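Local coordinates for protein alkaline serine protease AL20 (Nesterenkonia abyssinica, PDB 3CP7) that probably cleaves peptide bonds as a secreted, thermostable alkaline serine protease with a trypsin-like fold, at residues Ser113-Asn118 with Pro201-Gly206. Sequence-based numbering, arbitrary orientation.
Sequences SPIAFN and PYFGSG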
ATOM      1  N   SER A 113       4.973  10.794 -18.607  1.00  9.17           N
ATOM      2  CA  SER A 113       5.354  12.014 -17.906  1.00  9.02           C
ATOM      3  C   SER A 113       6.433  11.753 -16.869  1.00  8.90           C
ATOM      4  O   SER A 113       6.389  10.734 -16.177  1.00  9.06           O
ATOM      5  CB  SER A 113       4.149  12.566 -17.160  1.00  9.37           C
ATOM      6  OG  SER A 113       3.144  12.932 -18.068  1.00  8.99           O
ATOM      7  N   PRO A 114       7.368  12.710 -16.711  1.00  9.33           N
ATOM      8  CA  PRO A 114       8.212  12.655 -15.522  1.00  9.64           C
ATOM      9  C   PRO A 114       7.332  12.972 -14.311  1.00  8.94           C
ATOM     10  O   PRO A 114       6.239  13.531 -14.467  1.00  9.18           O
ATOM     11  CB  PRO A 114       9.252  13.770 -15.744  1.00 10.48           C
ATOM     12  CG  PRO A 114       8.897  14.463 -17.011  1.00 11.25           C
ATOM     13  CD  PRO A 114       7.605  13.912 -17.533  1.00  9.79           C
ATOM     14  N   ILE A 115       7.807  12.624 -13.126  1.00  8.89           N
ATOM     15  CA  ILE A 115       7.060  12.897 -11.898  1.00  9.24           C
ATOM     16  C   ILE A 115       8.039  13.489 -10.897  1.00  9.59           C
ATOM     17  O   ILE A 115       9.196  13.070 -10.826  1.00 10.73           O
ATOM     18  CB  ILE A 115       6.343  11.617 -11.398  1.00  8.97           C
ATOM     19  CG1 ILE A 115       5.457  11.901 -10.176  1.00  8.95           C
ATOM     20  CG2 ILE A 115       7.352  10.485 -11.141  1.00 11.30           C
ATOM     21  CD1 ILE A 115       4.518  10.748  -9.840  1.00  8.91           C
ATOM     22  N   ALA A 116       7.575  14.490 -10.155  1.00  9.00           N
ATOM     23  CA  ALA A 116       8.420  15.264  -9.239  1.00  9.03           C
ATOM     24  C   ALA A 116       7.806  15.317  -7.846  1.00  8.51           C
ATOM     25  O   ALA A 116       6.577  15.349  -7.687  1.00  8.79           O
ATOM     26  CB  ALA A 116       8.637  16.687  -9.769  1.00  9.68           C
ATOM     27  N   PHE A 117       8.673  15.344  -6.842  1.00  8.32           N
ATOM     28  CA  PHE A 117       8.259  15.370  -5.436  1.00  8.94           C
ATOM     29  C   PHE A 117       9.056  16.413  -4.683  1.00  9.12           C
ATOM     30  O   PHE A 117      10.148  16.827  -5.119  1.00  9.82           O
ATOM     31  CB  PHE A 117       8.489  14.002  -4.800  1.00  8.78           C
ATOM     32  CG  PHE A 117       7.914  12.869  -5.597  1.00  8.75           C
ATOM     33  CD1 PHE A 117       6.578  12.519  -5.459  1.00  8.24           C
ATOM     34  CD2 PHE A 117       8.707  12.173  -6.508  1.00  8.72           C
ATOM     35  CE1 PHE A 117       6.029  11.485  -6.208  1.00  9.43           C
ATOM     36  CE2 PHE A 117       8.169  11.124  -7.253  1.00  9.14           C
ATOM     37  CZ  PHE A 117       6.840  10.772  -7.100  1.00  9.71           C
ATOM     38  N   ASN A 118       8.519  16.824  -3.536  1.00  9.39           N
ATOM     39  CA  ASN A 118       9.212  17.776  -2.665  1.00 10.09           C
ATOM     40  C   ASN A 118       9.627  19.040  -3.394  1.00 10.21           C
ATOM     41  O   ASN A 118      10.750  19.550  -3.231  1.00 10.69           O
ATOM     42  CB  ASN A 118      10.374  17.100  -1.928  1.00 10.74           C
ATOM     43  CG  ASN A 118       9.879  16.093  -0.916  1.00 12.22           C
ATOM     44  OD1 ASN A 118       9.034  16.410  -0.081  1.00 13.37           O
ATOM     45  ND2 ASN A 118      10.376  14.874  -1.004  1.00 14.36           N
ATOM     46  N   PRO A 201      -3.352  16.957  -3.731  1.00  7.29           N
ATOM     47  CA  PRO A 201      -2.467  16.733  -2.592  1.00  7.65           C
ATOM     48  C   PRO A 201      -1.026  17.155  -2.853  1.00  7.43           C
ATOM     49  O   PRO A 201      -0.556  17.128  -4.001  1.00  7.68           O
ATOM     50  CB  PRO A 201      -2.550  15.215  -2.384  1.00  7.64           C
ATOM     51  CG  PRO A 201      -2.820  14.683  -3.782  1.00  7.28           C
ATOM     52  CD  PRO A 201      -3.774  15.690  -4.367  1.00  7.34           C
ATOM     53  N   TYR A 202      -0.319  17.499  -1.786  1.00  7.72           N
ATOM     54  CA  TYR A 202       1.098  17.799  -1.917  1.00  7.56           C
ATOM     55  C   TYR A 202       1.874  16.520  -2.237  1.00  7.79           C
ATOM     56  O   TYR A 202       1.740  15.502  -1.546  1.00  8.15           O
ATOM     57  CB  TYR A 202       1.643  18.475  -0.650  1.00  7.94           C
ATOM     58  CG  TYR A 202       3.090  18.877  -0.792  1.00  8.01           C
ATOM     59  CD1 TYR A 202       4.096  18.120  -0.197  1.00  8.69           C
ATOM     60  CD2 TYR A 202       3.448  19.988  -1.556  1.00  8.71           C
ATOM     61  CE1 TYR A 202       5.432  18.474  -0.350  1.00  8.91           C
ATOM     62  CE2 TYR A 202       4.787  20.343  -1.712  1.00  9.04           C
ATOM     63  CZ  TYR A 202       5.762  19.585  -1.096  1.00  8.20           C
ATOM     64  OH  TYR A 202       7.087  19.925  -1.260  1.00 10.25           O
ATOM     65  N   PHE A 203       2.689  16.569  -3.286  1.00  7.76           N
ATOM     66  CA  PHE A 203       3.535  15.421  -3.613  1.00  7.98           C
ATOM     67  C   PHE A 203       4.838  15.525  -2.818  1.00  8.03           C
ATOM     68  O   PHE A 203       5.805  16.173  -3.251  1.00  8.78           O
ATOM     69  CB  PHE A 203       3.809  15.347  -5.119  1.00  8.28           C
ATOM     70  CG  PHE A 203       2.821  14.486  -5.898  1.00  7.34           C
ATOM     71  CD1 PHE A 203       1.521  14.213  -5.430  1.00  7.84           C
ATOM     72  CD2 PHE A 203       3.193  13.980  -7.136  1.00  8.05           C
ATOM     73  CE1 PHE A 203       0.639  13.402  -6.181  1.00  9.27           C
ATOM     74  CE2 PHE A 203       2.303  13.196  -7.897  1.00  8.94           C
ATOM     75  CZ  PHE A 203       1.034  12.911  -7.416  1.00  9.24           C
ATOM     76  N   GLY A 204       4.839  14.906  -1.643  1.00  7.82           N
ATOM     77  CA  GLY A 204       6.000  14.920  -0.767  1.00  8.36           C
ATOM     78  C   GLY A 204       6.667  13.566  -0.688  1.00  8.67           C
ATOM     79  O   GLY A 204       6.602  12.784  -1.636  1.00  8.66           O
ATOM     80  N   SER A 205       7.267  13.263   0.457  1.00  8.99           N
ATOM     81  CA  SER A 205       7.999  12.010   0.617  1.00 10.11           C
ATOM     82  C   SER A 205       7.078  10.792   0.671  1.00  9.12           C
ATOM     83  O   SER A 205       7.482   9.690   0.294  1.00  9.95           O
ATOM     84  CB  SER A 205       8.887  12.052   1.850  1.00 10.18           C
ATOM     85  OG  SER A 205       8.143  12.387   3.006  1.00 15.61           O
ATOM     86  N   GLY A 206       5.842  10.980   1.136  1.00  9.00           N
ATOM     87  CA  GLY A 206       4.864   9.888   1.119  1.00  8.29           C
ATOM     88  C   GLY A 206       4.565   9.481  -0.311  1.00  8.22           C
ATOM     89  O   GLY A 206       4.650   8.290  -0.673  1.00  8.97           O
TER
HETATM   90  O   HOH W   1       7.682  15.545   2.177  1.00 17.15           O
HETATM   91  O   HOH W   2       8.992  19.074   0.893  1.00 22.52           O
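F117 and N118, in the linker 113-118, extended as far as F117, meet F203 and G204 where the chain turns into helix 205-214, the two backbones running 84° apart. One direct hydrogen bond ties them: N118 N donates to F203 O, 2.8 Å away and in the carbonyl plane, and F117 CA lies 3.4 Å from the same oxygen. F203 CB points toward the linker, and A116 O lies in the ring plane at its edge, 3.7 Å from F203 CD2. F117 CG stands anti to its carbonyl carbon (chi1 -50°), and its ring lies nearly parallel to that of F203 but slid aside, F117 CE1 3.9 Å from F203 CD2. I115 crosses F203 at about a right angle, I115 CD1 against F203 CE2. An alanine in place of F117 would probably open a gap beside F203 CD2, where F117 CE1 had packed. Two waters each donate to N118 OD1; one accepts from S205 N, the other also donates to Y202 OH, which is also hydrogen-bonded to Q119 O. The phenylalanines and I115 thus supply apolar packing between the interdomain linker and the C-terminal helix of this chymotrypsin-like fold, while the polar side relies largely on waters bridging N118 to the helix start and Y202.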